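Local coordinates for protein beta-ketoacyl synthase (Burkholderia phymatum, PDB 4EWG) that probably catalyses the condensation step of fatty acid chain elongation, as a 3-oxoacyl-[acyl-carrier-protein] synthase of the thiolase-like superfamily, at residues S394-F397 with N403-L406; R283-A288 with Q318-T323. All coordinates share one frame; numbering follows the deposited sequence.

In the fold
Both contacts belong to the C-terminal half of the thiolase-like fold, with centres about 10 Å apart. Contact 2 comes first along the chain and is complete before contact 1 begins: it pairs helix 278-291 with helix 310-324, whereas contact 1 is the hairpin of strands 391-398 and 402-409 in the large mixed sheet. Helix 278-291 links them. It lies over the sheet face that carries Asn395, Phe397, Asn403 and Ser405, and it carries Met285, whose CE packs 3.6 Å from Asn395 ND2. Ser405 also touches this helix, its OG lying 3.5 Å from Ala288 CB. The two helices pack as neighbours, and both contacts lie on the same side of the chain's centre.

Contact 1 (S394-F397 with N403-L406); sequences SNNF and NTSL
Asn395 and Ser405 face each other in a non-hydrogen-bonded pair, and their side chains supply the bond that the backbone does not make there. Followed outward, Asn395 CB stands 4.0 Å from Thr404 O; CG sits beside the backbone N (chi1 -69°), and OD1 accepts a hydrogen bond from Ser405 OG at 2.8 Å. The hydroxyl lies in the carbonyl plane of the amide, and Ser405 brings it there with OG anti to its own N (chi1 -178°). A short polar pair suits this buried face, which is covered by helix 278-291.

The segments are neighbouring strands of a beta hairpin, 391-398 and 402-409, within the large mixed sheet of the thiolase-like fold; strands 299-303 and 259-268 continue it beyond them. Ser394 and Leu406 form one hydrogen-bonded pair, with Ser394 N to Leu406 O at 2.9 Å. Asn396 and Thr404 form the next, where Thr404 N meets Asn396 O at 2.9 Å and nearly straight.

Thr404, beta-branched and at home in a strand, points to the other face, toward helix 170-183. Its OG1 hydrogen-bonds to Ser172 and, at 2.7 Å, to a water that in turn donates to Ser394 O. Leu406 adds an apolar side chain there, against Phe264 and Ile175.

Back on the Asn395 face, the Phe397 ring, which packs on Met281 of helix 278-291, presents its CD1 edge to Asn403, with OD1 at 3.3 Å, ring and amide planes 66° apart. Asn403 ND2 hydrogen-bonds to Asn267 and Asp269.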
# COMPACT_ATOMS: atom_id res chain seq x y z
N SER A 394 3.79 -16.79 13.05
CA SER A 394 4.90 -15.97 12.58
C SER A 394 4.54 -14.51 12.76
O SER A 394 3.51 -14.05 12.25
CB SER A 394 5.24 -16.23 11.13
OG SER A 394 6.36 -15.43 10.73
N ASN A 395 5.39 -13.79 13.48
CA ASN A 395 5.13 -12.39 13.86
C ASN A 395 6.10 -11.42 13.21
O ASN A 395 7.22 -11.79 12.84
CB ASN A 395 5.26 -12.23 15.38
CG ASN A 395 4.14 -12.92 16.12
OD1 ASN A 395 2.99 -12.94 15.65
ND2 ASN A 395 4.46 -13.48 17.32
N ASN A 396 5.64 -10.20 13.02
CA ASN A 396 6.46 -9.13 12.44
C ASN A 396 5.97 -7.82 12.96
O ASN A 396 4.76 -7.61 13.14
CB ASN A 396 6.38 -9.11 10.90
CG ASN A 396 6.86 -10.39 10.28
OD1 ASN A 396 8.10 -10.59 10.07
ND2 ASN A 396 5.93 -11.26 9.95
N PHE A 397 6.91 -6.94 13.22
CA PHE A 397 6.63 -5.65 13.85
C PHE A 397 7.43 -4.64 13.12
O PHE A 397 8.62 -4.81 13.01
CB PHE A 397 7.03 -5.68 15.33
CG PHE A 397 6.43 -6.81 16.07
CD1 PHE A 397 5.09 -6.80 16.43
CD2 PHE A 397 7.18 -7.91 16.39
CE1 PHE A 397 4.52 -7.86 17.11
CE2 PHE A 397 6.61 -8.98 17.07
CZ PHE A 397 5.29 -8.96 17.43
N ASN A 403 1.92 -3.85 13.62
CA ASN A 403 2.12 -5.21 14.06
C ASN A 403 1.25 -6.21 13.28
O ASN A 403 0.07 -5.95 13.02
CB ASN A 403 1.80 -5.33 15.55
CG ASN A 403 2.42 -4.21 16.36
OD1 ASN A 403 3.60 -3.88 16.20
ND2 ASN A 403 1.62 -3.61 17.22
N THR A 404 1.86 -7.35 12.94
CA THR A 404 1.16 -8.48 12.32
C THR A 404 1.52 -9.79 12.97
O THR A 404 2.64 -10.00 13.40
CB THR A 404 1.49 -8.61 10.82
OG1 THR A 404 2.89 -8.88 10.65
CG2 THR A 404 1.14 -7.35 10.09
N SER A 405 0.52 -10.66 13.04
CA SER A 405 0.66 -12.02 13.57
C SER A 405 -0.11 -12.96 12.65
O SER A 405 -1.29 -12.75 12.39
CB SER A 405 0.08 -12.07 14.98
OG SER A 405 0.22 -13.33 15.55
N LEU A 406 0.55 -13.99 12.17
CA LEU A 406 -0.05 -14.97 11.27
C LEU A 406 -0.05 -16.31 11.93
O LEU A 406 1.00 -16.71 12.47
CB LEU A 406 0.75 -15.07 9.97
CG LEU A 406 0.59 -13.88 9.04
CD1 LEU A 406 1.77 -13.83 8.03
CD2 LEU A 406 -0.78 -13.92 8.36
O HOH W 1 3.53 -11.54 10.78

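Contact 2 (R283-A288 with Q318-T323); sequences RAMQLA and QATART
Helices 283-288 and 318-323 run in broadly the same direction, their axes crossing at -43° and coming no closer than 9.7 Å, a spacing bridged chiefly by Met285. Its CG lies beside the backbone N (chi1 -56°) and the chain is extended beyond, which carries the thioether across to the second helix. There the methyl CE meets Ala319 CB at 3.8 Å and Thr320 OG1 at 3.6 Å, and the Met285 and Thr320 side chains cross at about a right angle. A long, unbranched methionine suits this span, and the small Ala319 lets its end come close to the helix backbone. Thr320 OG1 hydrogen-bonds within its own helix to Glu316 O.

Thr323, one turn beyond Ala319, meets the same side chain further back: its OG1 lies 3.6 Å from Met285 SD, while CG2 is 4.1 Å from Met285 CB. The hydroxyl also shares a water with Gln286, which donates from NE2 at 2.9 Å, so a polar bridge runs beside the apolar contact. Gln286 OE1 in turn accepts a bond from Arg283 NH1, which also forms a salt bridge with Glu290. This is packing of neighbouring helices in the thiolase-like fold: helix 278-291 rests on strands 259-268 and 402-409, and helix 310-324 belongs to the beta-alpha-beta crossover from strand 299-303 to strand 329-331.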
# COMPACT_ATOMS: atom_id res chain seq x y z
N ARG A 283 -1.18 -7.74 21.78
CA ARG A 283 -2.59 -7.66 21.33
C ARG A 283 -2.74 -8.13 19.89
O ARG A 283 -3.73 -8.79 19.54
CB ARG A 283 -3.11 -6.22 21.53
CG ARG A 283 -4.57 -5.98 21.17
CD ARG A 283 -5.54 -6.74 22.06
NE ARG A 283 -6.90 -6.71 21.51
CZ ARG A 283 -7.79 -7.71 21.56
NH1 ARG A 283 -7.49 -8.90 22.11
NH2 ARG A 283 -9.00 -7.55 21.02
N ALA A 284 -1.75 -7.84 19.05
CA ALA A 284 -1.75 -8.34 17.68
C ALA A 284 -1.77 -9.90 17.65
O ALA A 284 -2.52 -10.51 16.86
CB ALA A 284 -0.56 -7.79 16.92
N MET A 285 -0.96 -10.53 18.50
CA MET A 285 -0.95 -11.98 18.63
C MET A 285 -2.32 -12.51 19.07
O MET A 285 -2.83 -13.49 18.49
CB MET A 285 0.14 -12.41 19.64
CG MET A 285 1.54 -11.91 19.30
SD MET A 285 2.77 -12.47 20.49
CE MET A 285 4.14 -11.35 20.17
N GLN A 286 -2.92 -11.87 20.08
CA GLN A 286 -4.29 -12.18 20.58
C GLN A 286 -5.32 -12.08 19.49
O GLN A 286 -6.20 -12.92 19.37
CB GLN A 286 -4.75 -11.14 21.66
CG GLN A 286 -4.41 -11.33 23.12
CD GLN A 286 -4.62 -10.00 23.93
OE1 GLN A 286 -5.77 -9.49 24.06
NE2 GLN A 286 -3.49 -9.42 24.46
N LEU A 287 -5.28 -10.99 18.74
CA LEU A 287 -6.18 -10.81 17.59
C LEU A 287 -6.09 -12.00 16.63
O LEU A 287 -7.13 -12.48 16.13
CB LEU A 287 -5.89 -9.48 16.86
CG LEU A 287 -6.45 -8.22 17.54
CD1 LEU A 287 -5.93 -6.94 16.90
CD2 LEU A 287 -7.98 -8.21 17.49
N ALA A 288 -4.88 -12.51 16.40
CA ALA A 288 -4.72 -13.66 15.49
C ALA A 288 -5.35 -14.90 16.13
O ALA A 288 -6.07 -15.66 15.46
CB ALA A 288 -3.25 -13.91 15.20
N GLN A 318 8.92 -9.74 25.62
CA GLN A 318 7.90 -9.48 26.65
C GLN A 318 6.53 -9.75 26.07
O GLN A 318 5.70 -10.38 26.71
CB GLN A 318 7.95 -8.04 27.15
CG GLN A 318 9.25 -7.64 27.83
CD GLN A 318 9.41 -6.12 27.94
OE1 GLN A 318 8.87 -5.36 27.15
NE2 GLN A 318 10.17 -5.66 28.94
N ALA A 319 6.28 -9.25 24.86
CA ALA A 319 4.98 -9.44 24.19
C ALA A 319 4.67 -10.93 24.01
O ALA A 319 3.53 -11.36 24.22
CB ALA A 319 4.97 -8.73 22.83
N THR A 320 5.68 -11.70 23.63
CA THR A 320 5.51 -13.12 23.41
C THR A 320 5.29 -13.87 24.75
O THR A 320 4.41 -14.71 24.84
CB THR A 320 6.73 -13.72 22.68
OG1 THR A 320 7.06 -12.90 21.54
CG2 THR A 320 6.45 -15.15 22.26
N ALA A 321 6.06 -13.52 25.77
CA ALA A 321 5.91 -14.14 27.10
C ALA A 321 4.55 -13.83 27.65
O ALA A 321 3.87 -14.70 28.19
CB ALA A 321 6.98 -13.65 28.06
N ARG A 322 4.13 -12.57 27.48
CA ARG A 322 2.82 -12.13 27.94
C ARG A 322 1.71 -12.98 27.30
O ARG A 322 0.76 -13.32 27.96
CB ARG A 322 2.60 -10.64 27.59
N THR A 323 1.84 -13.30 26.02
CA THR A 323 0.80 -14.08 25.33
C THR A 323 0.87 -15.59 25.63
O THR A 323 -0.15 -16.26 25.80
CB THR A 323 0.88 -13.90 23.82
OG1 THR A 323 0.85 -12.50 23.50
CG2 THR A 323 -0.31 -14.64 23.10
O HOH W 2 -1.45 -11.45 24.57